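Local coordinates for protein-tyrosine-phosphatase (Shewanella sp., PDB 2Z72) that hydrolyses phosphate esters of tyrosine in proteins at low temperature, probably using a two-zinc centre of the calcineurin-like phosphoesterase type, at residues E7-Y12 with Q164-A169; H80-V85 with R118-N123; T112-D117 with G148-M153. All coordinates share one frame; numbering follows the deposited sequence. Where two conformers were deposited one is given.

How the interactions relate
Interaction 3 is the buried contact of the three, near the centre of the chain, where carboxylates bind zinc and accept from backbone N-H groups. Interaction 2 is partly buried; it shares one zinc with interaction 3 through His80, whose ND1 is also hydrogen-bonded to Phe116 O, but its outer half relies on amide groups and water. Interaction 1, whose centre is about 20 Å from the centre of the chain and which is partly buried, joins an N-terminal strand to helix 166-172 by a salt-bridge network and ordered waters. It touches interaction 2 where Asn123 meets Asp9, and has no contact with interaction 3.

Interaction 1: E7-Y12 with Q164-A169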
# COMPACT_ATOMS: atom_id res chain seq x y z
N GLU A 7 4.32 6.81 24.79
CA GLU A 7 3.62 6.76 23.55
C GLU A 7 2.08 6.73 23.61
O GLU A 7 1.45 6.30 24.57
CB GLU A 7 4.12 5.43 22.92
CG GLU A 7 5.63 5.23 23.05
CD GLU A 7 6.33 5.95 21.93
OE1 GLU A 7 5.64 6.51 21.04
OE2 GLU A 7 7.57 5.94 21.98
N PHE A 8 1.52 7.15 22.50
CA PHE A 8 0.12 6.93 22.14
C PHE A 8 0.11 6.18 20.82
O PHE A 8 0.78 6.65 19.90
CB PHE A 8 -0.64 8.25 22.02
CG PHE A 8 -0.78 8.99 23.33
CD1 PHE A 8 0.28 9.71 23.85
CD2 PHE A 8 -1.96 8.98 24.06
CE1 PHE A 8 0.15 10.39 25.02
CE2 PHE A 8 -2.12 9.69 25.24
CZ PHE A 8 -1.05 10.38 25.71
N ASP A 9 -0.61 5.08 20.75
CA ASP A 9 -0.57 4.24 19.54
C ASP A 9 -1.84 3.40 19.47
O ASP A 9 -2.36 2.97 20.50
CB ASP A 9 0.64 3.35 19.58
CG ASP A 9 0.81 2.43 18.39
OD1 ASP A 9 1.32 1.32 18.64
OD2 ASP A 9 0.46 2.83 17.26
N GLY A 10 -2.28 3.14 18.29
CA GLY A 10 -3.46 2.31 18.05
C GLY A 10 -4.53 3.00 17.28
O GLY A 10 -4.32 4.08 16.72
N PRO A 11 -5.73 2.42 17.21
CA PRO A 11 -6.08 1.18 17.88
C PRO A 11 -5.66 -0.06 17.12
O PRO A 11 -5.44 -0.03 15.90
CB PRO A 11 -7.61 1.29 17.89
CG PRO A 11 -7.97 2.02 16.63
CD PRO A 11 -6.86 3.04 16.49
N TYR A 12 -5.53 -1.15 17.87
CA TYR A 12 -5.39 -2.50 17.34
C TYR A 12 -6.74 -3.18 17.59
O TYR A 12 -7.14 -3.36 18.73
CB TYR A 12 -4.28 -3.23 18.07
CG TYR A 12 -2.92 -2.58 17.88
CD1 TYR A 12 -2.44 -1.59 18.72
CD2 TYR A 12 -2.10 -2.93 16.80
CE1 TYR A 12 -1.19 -1.02 18.54
CE2 TYR A 12 -0.90 -2.36 16.62
CZ TYR A 12 -0.43 -1.39 17.46
OH TYR A 12 0.82 -0.85 17.21
N GLN A 164 11.15 0.94 16.76
CA GLN A 164 11.29 0.53 18.17
C GLN A 164 10.17 0.87 19.02
O GLN A 164 9.81 0.27 20.03
CB GLN A 164 12.54 1.28 18.68
CG GLN A 164 12.94 0.92 20.11
CD GLN A 164 14.18 1.68 20.48
OE1 GLN A 164 14.15 2.95 20.41
NE2 GLN A 164 15.24 1.05 20.88
N ARG A 165 9.40 1.87 18.78
CA ARG A 165 8.26 2.44 19.51
C ARG A 165 7.18 1.37 19.64
O ARG A 165 6.40 1.42 20.60
CB ARG A 165 7.59 3.72 19.01
CG ARG A 165 6.73 3.61 17.73
CD ARG A 165 6.34 4.98 17.19
NE ARG A 165 5.48 5.62 18.18
CZ ARG A 165 4.17 5.68 18.19
NH1 ARG A 165 3.42 5.24 17.20
NH2 ARG A 165 3.57 6.22 19.26
N TYR A 166 7.10 0.45 18.69
CA TYR A 166 6.03 -0.55 18.69
C TYR A 166 6.31 -1.65 19.70
O TYR A 166 5.46 -2.51 19.93
CB TYR A 166 5.74 -1.09 17.26
CG TYR A 166 5.21 0.09 16.43
CD1 TYR A 166 5.91 0.64 15.38
CD2 TYR A 166 3.98 0.69 16.78
CE1 TYR A 166 5.38 1.71 14.68
CE2 TYR A 166 3.49 1.79 16.10
CZ TYR A 166 4.19 2.31 15.04
OH TYR A 166 3.75 3.40 14.37
N ASP A 167 7.47 -1.58 20.34
CA ASP A 167 7.68 -2.53 21.47
C ASP A 167 6.72 -2.25 22.64
O ASP A 167 6.47 -3.14 23.43
CB ASP A 167 9.15 -2.46 21.97
CG ASP A 167 10.20 -2.96 21.08
OD1 ASP A 167 11.42 -2.82 21.38
OD2 ASP A 167 9.87 -3.54 20.01
N ILE A 168 6.24 -1.03 22.77
CA ILE A 168 5.27 -0.74 23.80
C ILE A 168 4.01 -1.54 23.55
O ILE A 168 3.48 -2.29 24.39
CB ILE A 168 4.99 0.79 23.94
CG1 ILE A 168 6.23 1.62 24.31
CG2 ILE A 168 3.86 1.02 24.95
CD1 ILE A 168 6.80 1.20 25.64
N ALA A 169 3.47 -1.47 22.32
CA ALA A 169 2.25 -2.19 21.98
C ALA A 169 2.47 -3.69 22.12
O ALA A 169 1.59 -4.38 22.67
CB ALA A 169 1.82 -1.84 20.57
O HOH W 1 8.18 7.05 19.68
O HOH W 2 0.97 6.83 17.16
O HOH W 3 1.20 4.24 14.95
O HOH W 4 3.38 1.05 20.63
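Glu7 and Arg165 meet with their flat ends strongly turned, the carboxylate and guanidinium planes lying 58° apart. Arg165 grips side-on, with NE and NH2 both directed at the single oxygen OE1 of Glu7 and both coming from the same face of the carboxylate. The shorter of these salt-bridge hydrogen bonds, Arg165 NH2 to Glu7 OE1, measures 2.7 Å. Arg165 NH2 also donates to Phe8 O at 2.9 Å; this oxygen lies in the guanidinium plane, although the donor stands well above the carbonyl plane. The guanidinium thus has two acceptors at its edge, which is likely to limit its rotation. A bend at chi3 (-65°) places NE toward Glu7 OE1. Arg165 CG lies over the centre of the Tyr166 ring, 3.7 Å above the plane.

Asp9 extends the network. Its OD2 makes a long salt bridge to Arg165 NH1 at 3.8 Å. The Asp9 side chain crosses that of Tyr166 at about a right angle, Asp9 OD1 coming to the ring edge 3.3 Å from Tyr166 CD2. Asp9 OD1 also takes a 2.6 Å hydrogen bond from Tyr12 OH. Beside this bond the methyl of Ala169 packs 3.7 Å from Tyr12 CE1. Water 4 ties Asp9 OD1 to Arg165 O, and another water connects Asp9 OD2 with Tyr166 OH.

The contact fastens the edge strand of a three-stranded antiparallel sheet to the start of helix 166-172, part of the calcineurin-like phosphoesterase portion of the chain. Tyr166 OH is hydrogen-bonded to Val122 N and Asp9 OD2 to Asn123 ND2, both at the beginning of helix 122-138, while Ile168 and Ala169 rest on Ile26 of the neighbouring strand 22-27.

Interaction 2: H80-V85 with R118-N123; sequences HGQYDV and RGHQVN. With ZN (zinc ion), chain B.
Gln121 and Asp84, in the conformer described, exchange a pair of hydrogen bonds: Asp84 N donates to Gln121 OE1 at 3.0 Å, and Gln121 NE2 donates to Asp84 OD1 at 3.1 Å. Both are nearly straight, yet the carboxylate and amide planes stand 71° apart, and NE2 reaches OD1 from above the carboxylate. Gln121 is the N-cap residue of helix 122-138, but its side chain extends to the first turn of the other helix, 83-92. These two helix starts belong to the calcineurin-like phosphoesterase fold, in which loops following the core strands supply metal ligands. His80 is such a ligand, binding a zinc ion through NE2 at 2.0 Å, with Asp78, Asp114 and two waters completing the set; its ND1 is held by Phe116 O.

Between the metal and the helices the backbones come close. Gln121 N donates to Gly81 O at 2.9 Å, in the carbonyl plane and on a lone pair. The CA atoms of Gly81 and Gly119 approach to 4.1 Å, a spacing that leaves no room for a side chain on either residue. Gly119 CA also makes a CA-H...O contact with His80 O.

Farther out, water does much of the joining. Water 5 accepts from Gln82 NE2 and Val85 N and donates to Gln121 OE1, adding another hold on that oxygen. Two more waters link His120 with Gln82 OE1 and with Asp84 OD2. Gln82 crosses His120 at about a right angle, its NE2 at the ring edge. Gln121 CG lies 3.4 Å above one face of the His120 ring, offset toward its rim. The methyl CG2 of Val122 packs 3.9 Å from Gly81 CA.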
# COMPACT_ATOMS: atom_id res chain seq x y z
N HIS A 80 5.78 4.14 4.45
CA HIS A 80 6.68 3.73 5.55
C HIS A 80 6.40 4.49 6.82
O HIS A 80 7.25 5.13 7.44
CB HIS A 80 8.15 3.85 5.10
CG HIS A 80 8.52 2.70 4.21
ND1 HIS A 80 8.42 1.40 4.61
CD2 HIS A 80 9.04 2.65 2.96
CE1 HIS A 80 8.82 0.61 3.62
NE2 HIS A 80 9.22 1.34 2.57
N GLY A 81 5.12 4.54 7.21
CA GLY A 81 4.72 5.10 8.47
C GLY A 81 4.80 6.61 8.59
O GLY A 81 4.79 7.11 9.74
N GLN A 82 4.89 7.34 7.51
CA GLN A 82 4.97 8.81 7.53
C GLN A 82 3.60 9.41 7.18
O GLN A 82 3.33 9.84 6.07
CB GLN A 82 6.06 9.28 6.60
CG GLN A 82 7.42 8.81 7.01
CD GLN A 82 7.95 9.41 8.30
OE1 GLN A 82 8.86 8.78 8.93
NE2 GLN A 82 7.52 10.55 8.71
N TYR A 83 2.70 9.40 8.16
CA TYR A 83 1.36 9.90 8.01
C TYR A 83 1.30 11.37 7.69
O TYR A 83 0.59 11.83 6.77
CB TYR A 83 0.53 9.61 9.27
CG TYR A 83 -0.84 10.25 9.27
CD1 TYR A 83 -1.18 11.28 10.08
CD2 TYR A 83 -1.81 9.74 8.40
CE1 TYR A 83 -2.43 11.85 10.09
CE2 TYR A 83 -3.09 10.32 8.39
CZ TYR A 83 -3.39 11.35 9.22
OH TYR A 83 -4.68 11.88 9.16
N ASP A 84 2.07 12.21 8.42
CA ASP A 84 2.01 13.63 8.19
C ASP A 84 2.38 13.96 6.77
O ASP A 84 1.74 14.84 6.13
CB ASP A 84 2.94 14.39 9.15
CG ASP A 84 2.63 14.20 10.61
OD1 ASP A 84 1.46 13.92 10.96
OD2 ASP A 84 3.58 14.36 11.40
N VAL A 85 3.42 13.33 6.23
CA VAL A 85 3.83 13.61 4.85
C VAL A 85 2.75 13.15 3.86
O VAL A 85 2.41 13.91 2.93
CB VAL A 85 5.16 12.91 4.53
CG1 VAL A 85 5.56 13.06 3.07
CG2 VAL A 85 6.28 13.46 5.43
N ARG A 118 9.80 1.35 9.29
CA ARG A 118 10.68 2.49 9.42
C ARG A 118 10.05 3.61 10.22
O ARG A 118 10.64 4.11 11.19
CB ARG A 118 11.25 2.98 8.08
CG ARG A 118 12.27 4.08 8.35
CD ARG A 118 12.90 4.53 7.02
NE ARG A 118 13.68 5.76 7.25
CZ ARG A 118 14.60 6.24 6.43
NH1 ARG A 118 14.88 5.58 5.31
NH2 ARG A 118 15.23 7.37 6.76
N GLY A 119 8.88 4.08 9.84
CA GLY A 119 8.28 5.25 10.44
C GLY A 119 7.47 4.97 11.69
O GLY A 119 7.24 3.85 12.09
N HIS A 120 7.07 6.07 12.30
CA HIS A 120 6.47 6.15 13.61
C HIS A 120 4.98 6.36 13.65
O HIS A 120 4.42 6.45 14.75
CB HIS A 120 7.16 7.27 14.43
CG HIS A 120 6.95 8.63 13.88
ND1 HIS A 120 7.37 9.10 12.66
CD2 HIS A 120 6.24 9.63 14.42
CE1 HIS A 120 6.97 10.36 12.46
NE2 HIS A 120 6.27 10.69 13.53
N GLN A 121 4.33 6.42 12.49
CA GLN A 121 2.90 6.68 12.39
C GLN A 121 2.23 5.63 11.55
O GLN A 121 1.31 5.89 10.75
CB GLN A 121 2.60 8.07 11.79
CG GLN A 121 3.30 9.25 12.47
CD GLN A 121 2.93 10.57 11.79
OE1 GLN A 121 3.40 10.84 10.70
NE2 GLN A 121 2.06 11.31 12.44
N VAL A 122 2.60 4.36 11.78
CA VAL A 122 2.05 3.26 10.97
C VAL A 122 0.57 3.13 11.12
O VAL A 122 -0.16 2.99 10.12
CB VAL A 122 2.80 1.96 11.25
CG1 VAL A 122 2.14 0.78 10.55
CG2 VAL A 122 4.27 2.04 10.86
N ASN A 123 0.02 3.09 12.33
CA ASN A 123 -1.39 2.93 12.49
C ASN A 123 -2.18 4.11 12.00
O ASN A 123 -3.33 3.93 11.52
CB ASN A 123 -1.75 2.56 13.92
CG ASN A 123 -1.32 1.14 14.24
OD1 ASN A 123 -1.65 0.22 13.51
ND2 ASN A 123 -0.55 0.95 15.33
ZN ZN B . 9.65 0.66 0.73
O HOH W 5 5.10 11.95 8.60
O HOH W 6 9.98 8.71 11.81
O HOH W 7 4.80 13.21 13.66
O HOH W 8 11.00 2.24 0.31
O HOH W 9 10.76 -0.75 -0.08

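Interaction 3: T112-D117 with G148-M153. With ZN (zinc ion), chain C; ZN (zinc ion), chain B.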
# COMPACT_ATOMS: atom_id res chain seq x y z
N THR A 112 1.03 1.54 -4.07
CA THR A 112 1.73 0.31 -4.44
C THR A 112 2.60 -0.25 -3.32
O THR A 112 3.75 -0.64 -3.57
CB THR A 112 2.57 0.50 -5.72
OG1 THR A 112 3.47 1.56 -5.56
CG2 THR A 112 1.66 0.89 -6.91
N GLY A 113 2.04 -0.34 -2.10
CA GLY A 113 2.70 -1.05 -1.01
C GLY A 113 3.55 -0.21 -0.07
O GLY A 113 3.77 0.98 -0.24
N ASP A 114 3.97 -0.89 0.98
CA ASP A 114 4.95 -0.39 1.98
C ASP A 114 4.46 0.77 2.78
O ASP A 114 5.11 1.79 2.99
CB ASP A 114 6.31 -0.12 1.34
CG ASP A 114 7.17 -1.35 1.20
OD1 ASP A 114 8.43 -1.12 0.87
OD2 ASP A 114 6.69 -2.48 1.36
N ILE A 115 3.25 0.57 3.38
CA ILE A 115 2.80 1.37 4.50
C ILE A 115 3.63 1.09 5.74
O ILE A 115 4.03 1.99 6.47
CB ILE A 115 1.31 1.12 4.81
CG1 ILE A 115 0.43 1.71 3.71
CG2 ILE A 115 0.96 1.65 6.19
CD1 ILE A 115 -1.04 1.38 3.82
N PHE A 116 3.86 -0.20 6.01
CA PHE A 116 4.59 -0.60 7.22
C PHE A 116 6.08 -0.22 7.17
O PHE A 116 6.68 -0.09 6.12
CB PHE A 116 4.51 -2.08 7.42
CG PHE A 116 3.18 -2.60 7.88
CD1 PHE A 116 2.21 -3.06 6.99
CD2 PHE A 116 2.89 -2.63 9.23
CE1 PHE A 116 1.02 -3.53 7.46
CE2 PHE A 116 1.70 -3.09 9.67
CZ PHE A 116 0.76 -3.56 8.81
N ASP A 117 6.60 -0.09 8.39
CA ASP A 117 8.01 -0.11 8.78
C ASP A 117 8.70 1.23 8.56
O ASP A 117 8.25 2.10 7.81
CB ASP A 117 8.73 -1.26 8.07
CG ASP A 117 8.35 -2.63 8.57
OD1 ASP A 117 8.76 -3.63 7.90
OD2 ASP A 117 7.68 -2.72 9.62
N GLY A 148 3.05 -4.62 -0.42
CA GLY A 148 4.46 -4.52 -0.67
C GLY A 148 5.26 -5.50 0.07
O GLY A 148 4.73 -6.36 0.83
N ASN A 149 6.60 -5.45 -0.06
CA ASN A 149 7.40 -6.41 0.68
C ASN A 149 7.29 -6.21 2.19
O ASN A 149 7.33 -7.23 2.90
CB ASN A 149 8.88 -6.42 0.22
CG ASN A 149 9.62 -5.15 0.44
OD1 ASN A 149 9.15 -4.08 0.07
ND2 ASN A 149 10.84 -5.20 0.94
N HIS A 150 7.12 -4.98 2.65
CA HIS A 150 7.00 -4.83 4.12
C HIS A 150 5.67 -5.30 4.65
O HIS A 150 5.62 -5.81 5.79
CB HIS A 150 7.31 -3.41 4.54
CG HIS A 150 8.80 -3.15 4.43
ND1 HIS A 150 9.62 -3.19 5.52
CD2 HIS A 150 9.54 -2.90 3.34
CE1 HIS A 150 10.83 -2.96 5.09
NE2 HIS A 150 10.86 -2.77 3.78
N GLU A 151 4.55 -5.21 3.93
CA GLU A 151 3.33 -5.87 4.36
C GLU A 151 3.55 -7.37 4.52
O GLU A 151 3.10 -7.98 5.48
CB GLU A 151 2.16 -5.60 3.42
CG GLU A 151 1.55 -4.22 3.49
CD GLU A 151 2.49 -3.12 3.07
OE1 GLU A 151 2.58 -2.10 3.74
OE2 GLU A 151 3.13 -3.32 1.99
N GLN A 152 4.21 -7.98 3.51
CA GLN A 152 4.45 -9.40 3.57
C GLN A 152 5.37 -9.79 4.75
O GLN A 152 5.11 -10.74 5.49
CB GLN A 152 5.07 -9.92 2.26
CG GLN A 152 4.14 -9.73 1.06
CD GLN A 152 4.80 -10.01 -0.27
OE1 GLN A 152 6.02 -9.91 -0.40
NE2 GLN A 152 3.99 -10.38 -1.25
N MET A 153 6.41 -9.00 4.94
CA MET A 153 7.34 -9.26 6.04
C MET A 153 6.64 -9.18 7.39
O MET A 153 6.69 -10.10 8.19
CB MET A 153 8.51 -8.28 5.99
CG MET A 153 9.59 -8.85 5.06
SD MET A 153 11.15 -7.97 5.16
CE MET A 153 10.80 -6.45 4.32
ZN ZN C . 9.64 -2.24 -0.72
ZN ZN B . 9.65 0.66 0.73
O HOH W 8 11.00 2.24 0.31
O HOH W 9 10.76 -0.75 -0.08
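Glu151 answers the backbone N-H groups of Asp114, Ile115 and Phe116 in 112-117 with both carboxylate oxygens. Glu151 OE2 accepts from Asp114 N at 2.8 Å on its syn side and from Gly148 N on its anti side. Glu151 OE1 takes Phe116 N at 3.2 Å, nearly along its C-O axis, and a weak bond from Ile115 N. A bend at chi2 (64°) turns CD aside, and CG packs at the edge of the Phe116 ring. An alanine in place of Glu151 would probably leave the N-H groups of Asp114, Phe116 and Gly148 without their acceptor and let the metal-binding loop shift.

Asp114 is the bridging ligand of the dinuclear metal centre characteristic of calcineurin-like phosphoesterases, here occupied by two zinc ions: its OD1 lies 2.2 Å from the zinc also bound by His80 and Asp78 and 2.3 Å from the other. Asn149 OD1, His207 and His286 bind the latter together with Asp114 OD1 and the shared water 9. Asp114 OD2 accepts from His150 N at 2.8 Å.

His150 ND1 meets Asp117 OD1 at 2.6 Å in a nearly straight bond in the ring plane, on the anti lone pair, with carboxylate and ring 86° apart.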